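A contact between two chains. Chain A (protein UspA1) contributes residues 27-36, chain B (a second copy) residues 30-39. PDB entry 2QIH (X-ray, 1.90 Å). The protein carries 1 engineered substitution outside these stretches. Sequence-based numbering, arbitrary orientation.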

# COMPACT_ATOMS: atom_id res chain seq x y z
N GLY A 27 66.59 -52.54 0.48
CA GLY A 27 65.37 -52.29 1.24
C GLY A 27 65.37 -50.88 1.84
O GLY A 27 64.35 -50.22 1.85
N ILE A 28 66.51 -50.46 2.34
CA ILE A 28 66.67 -49.17 3.00
C ILE A 28 66.50 -48.05 1.99
O ILE A 28 65.81 -47.05 2.25
CB ILE A 28 68.07 -49.11 3.73
CG1 ILE A 28 68.11 -50.12 4.88
CG2 ILE A 28 68.42 -47.71 4.18
CD1 ILE A 28 69.57 -50.39 5.39
N ALA A 29 67.07 -48.22 0.79
CA ALA A 29 66.90 -47.21 -0.20
C ALA A 29 65.43 -47.12 -0.61
O ALA A 29 64.93 -46.03 -0.79
CB ALA A 29 67.81 -47.45 -1.43
N GLU A 30 64.72 -48.25 -0.69
CA GLU A 30 63.28 -48.25 -0.97
C GLU A 30 62.51 -47.50 0.12
O GLU A 30 61.64 -46.67 -0.16
CB GLU A 30 62.77 -49.70 -1.13
CG GLU A 30 63.24 -50.30 -2.51
CD GLU A 30 63.08 -51.82 -2.64
OE1 GLU A 30 62.85 -52.52 -1.62
OE2 GLU A 30 63.19 -52.32 -3.80
N ASN A 31 62.84 -47.80 1.36
CA ASN A 31 62.12 -47.21 2.47
C ASN A 31 62.36 -45.71 2.49
O ASN A 31 61.44 -44.93 2.70
CB ASN A 31 62.50 -47.87 3.78
CG ASN A 31 61.87 -49.25 3.94
OD1 ASN A 31 60.95 -49.60 3.22
ND2 ASN A 31 62.38 -50.05 4.84
N LYS A 32 63.58 -45.32 2.22
CA LYS A 32 63.88 -43.88 2.21
C LYS A 32 62.95 -43.13 1.28
O LYS A 32 62.35 -42.13 1.65
CB LYS A 32 65.33 -43.62 1.86
CG LYS A 32 65.69 -42.11 1.76
CD LYS A 32 67.20 -41.91 1.80
CE LYS A 32 67.58 -40.37 1.78
NZ LYS A 32 68.92 -40.33 1.12
N LYS A 33 62.85 -43.62 0.05
CA LYS A 33 61.98 -43.00 -0.90
C LYS A 33 60.49 -43.06 -0.51
O LYS A 33 59.78 -42.08 -0.68
CB LYS A 33 62.24 -43.55 -2.32
CG LYS A 33 61.39 -42.90 -3.40
CD LYS A 33 61.54 -41.38 -3.44
CE LYS A 33 60.75 -40.82 -4.65
NZ LYS A 33 61.02 -39.33 -4.68
N ASP A 34 60.02 -44.17 0.05
CA ASP A 34 58.61 -44.27 0.39
C ASP A 34 58.18 -43.30 1.50
O ASP A 34 57.15 -42.64 1.38
CB ASP A 34 58.24 -45.71 0.72
CG ASP A 34 58.10 -46.57 -0.57
OD1 ASP A 34 57.62 -46.02 -1.58
OD2 ASP A 34 58.48 -47.74 -0.56
N ALA A 35 59.00 -43.21 2.54
CA ALA A 35 58.86 -42.17 3.59
C ALA A 35 58.78 -40.76 3.00
O ALA A 35 57.93 -39.92 3.41
CB ALA A 35 60.00 -42.26 4.55
N GLN A 36 59.68 -40.52 2.04
CA GLN A 36 59.79 -39.21 1.33
C GLN A 36 58.51 -38.90 0.57
O GLN A 36 57.95 -37.76 0.66
CB GLN A 36 61.01 -39.21 0.39
CG GLN A 36 62.27 -38.72 1.13
CD GLN A 36 63.66 -38.99 0.46
OE1 GLN A 36 64.69 -38.66 1.07
NE2 GLN A 36 63.69 -39.60 -0.74
N GLU B 30 67.41 -43.20 10.32
CA GLU B 30 66.87 -42.06 9.58
C GLU B 30 65.48 -42.36 9.03
O GLU B 30 64.55 -41.56 9.14
CB GLU B 30 67.86 -41.67 8.45
CG GLU B 30 69.12 -40.94 9.03
CD GLU B 30 70.30 -40.80 8.07
OE1 GLU B 30 70.31 -41.46 6.99
OE2 GLU B 30 71.23 -40.01 8.40
N ASN B 31 65.34 -43.53 8.44
CA ASN B 31 64.08 -43.89 7.82
C ASN B 31 63.00 -44.00 8.88
O ASN B 31 61.89 -43.54 8.70
CB ASN B 31 64.21 -45.16 7.00
CG ASN B 31 64.95 -44.92 5.68
OD1 ASN B 31 65.11 -43.80 5.25
ND2 ASN B 31 65.42 -45.98 5.07
N LYS B 32 63.36 -44.57 10.01
CA LYS B 32 62.37 -44.71 11.08
C LYS B 32 61.75 -43.36 11.43
O LYS B 32 60.54 -43.22 11.50
CB LYS B 32 62.97 -45.37 12.31
CG LYS B 32 61.98 -45.46 13.51
CD LYS B 32 62.49 -46.47 14.54
CE LYS B 32 61.47 -46.63 15.74
NZ LYS B 32 62.32 -46.99 16.92
N LYS B 33 62.61 -42.38 11.67
CA LYS B 33 62.13 -41.07 11.99
C LYS B 33 61.34 -40.41 10.84
O LYS B 33 60.32 -39.77 11.10
CB LYS B 33 63.28 -40.18 12.50
CG LYS B 33 62.85 -38.78 12.91
CD LYS B 33 61.75 -38.79 13.96
CE LYS B 33 61.46 -37.33 14.42
NZ LYS B 33 60.42 -37.42 15.51
N ASP B 34 61.77 -40.57 9.59
CA ASP B 34 61.06 -39.93 8.50
C ASP B 34 59.64 -40.45 8.29
O ASP B 34 58.71 -39.67 8.12
CB ASP B 34 61.89 -39.99 7.22
CG ASP B 34 63.04 -38.95 7.23
OD1 ASP B 34 62.83 -37.85 7.77
OD2 ASP B 34 64.13 -39.25 6.74
N ALA B 35 59.50 -41.78 8.34
CA ALA B 35 58.17 -42.44 8.37
C ALA B 35 57.28 -41.88 9.49
O ALA B 35 56.07 -41.61 9.29
CB ALA B 35 58.35 -43.91 8.56
N GLN B 36 57.90 -41.73 10.66
CA GLN B 36 57.22 -41.20 11.89
C GLN B 36 56.72 -39.79 11.66
O GLN B 36 55.54 -39.45 11.98
CB GLN B 36 58.18 -41.28 13.09
CG GLN B 36 58.05 -42.64 13.81
CD GLN B 36 59.17 -43.04 14.82
OE1 GLN B 36 59.11 -44.16 15.37
NE2 GLN B 36 60.17 -42.17 15.06
N ILE B 37 57.60 -38.96 11.09
CA ILE B 37 57.23 -37.61 10.72
C ILE B 37 55.98 -37.61 9.83
O ILE B 37 55.00 -36.91 10.12
CB ILE B 37 58.43 -36.84 10.06
CG1 ILE B 37 59.54 -36.61 11.12
CG2 ILE B 37 57.95 -35.47 9.54
CD1 ILE B 37 60.91 -36.29 10.54
N ALA B 38 56.03 -38.40 8.77
CA ALA B 38 54.94 -38.53 7.81
C ALA B 38 53.66 -38.98 8.50
O ALA B 38 52.56 -38.43 8.27
CB ALA B 38 55.34 -39.54 6.76
N LYS B 39 53.79 -40.02 9.33
CA LYS B 39 52.62 -40.57 9.96
C LYS B 39 51.98 -39.50 10.86
O LYS B 39 50.76 -39.36 10.90
CB LYS B 39 52.96 -41.87 10.74
CG LYS B 39 53.18 -43.10 9.86
CD LYS B 39 53.62 -44.41 10.65
CE LYS B 39 52.48 -44.94 11.53
NZ LYS B 39 52.73 -46.26 12.25
O HOH W 1 63.13 -40.32 3.61

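Parallel helices from identical chains can pack closely when small residues bring the backbones together and a polar residue finds a partner in the neighbouring backbone. The contact between two copies of UspA1 illustrates both devices on a small scale. Each stretch is a segment of a longer helix, and the two run in nearly the same direction, at 22° to each other, with their axes approaching to 8.8 Å. Together they bury 263 Å², and most of that area belongs to Asn B31 and Ala A35.

Asn B31 covers the most surface, 94 Å². Its CB points toward chain A, and with chi1 at -75° (m) its amide reaches the turn of chain A that runs from Ile A28 to Lys A32. There ND2 of Asn B31 donates a hydrogen bond to O of Ile A28 over 3.0 Å. The bond is weak, with an angle of 130° at the hydrogen. The same carbonyl already accepts the helical bond from N of Lys A32, at 2.8 Å, so the asparagine adds a second donor to an oxygen the helix is using. The other end of the amide lies against Lys A32, with OD1 of Asn B31 3.3 Å from CA of Lys A32 and 3.4 Å from its CB. Van der Waals contacts complete the site: ND2 of Asn B31 lies 3.6 Å from CG2 of Ile A28 and 3.7 Å from CB of Asn A31. The polar group is therefore lodged among aliphatic atoms as well as bonded to the backbone.

About one helical turn along chain A, Ala A35 takes over, with 66 Å² covered. Here the principle is small size. The CA atoms of Ala A35 and Ala B35 come within 4.8 Å, closer than the 5.6 Å separating CA of Lys A32 from CA of Asn B31. The methyl of Ala A35 points toward chain B, its CB lying 3.9 Å from N of Ala B35 and 4.0 Å from CB of Asp B34. These are van der Waals contacts; N of Ala B35 is already committed to O of Asn B31 within its own helix. Farther along, CB of Ala B38 rests 4.3 Å from O of Ala A35.

The CB of Asp B34 packs against Ala A35. The O atom of water 1 sits between the chains, 2.8 Å from O of Lys A32 and 3.5 Å from OD2 of Asp B34, and could donate to either, the second only weakly.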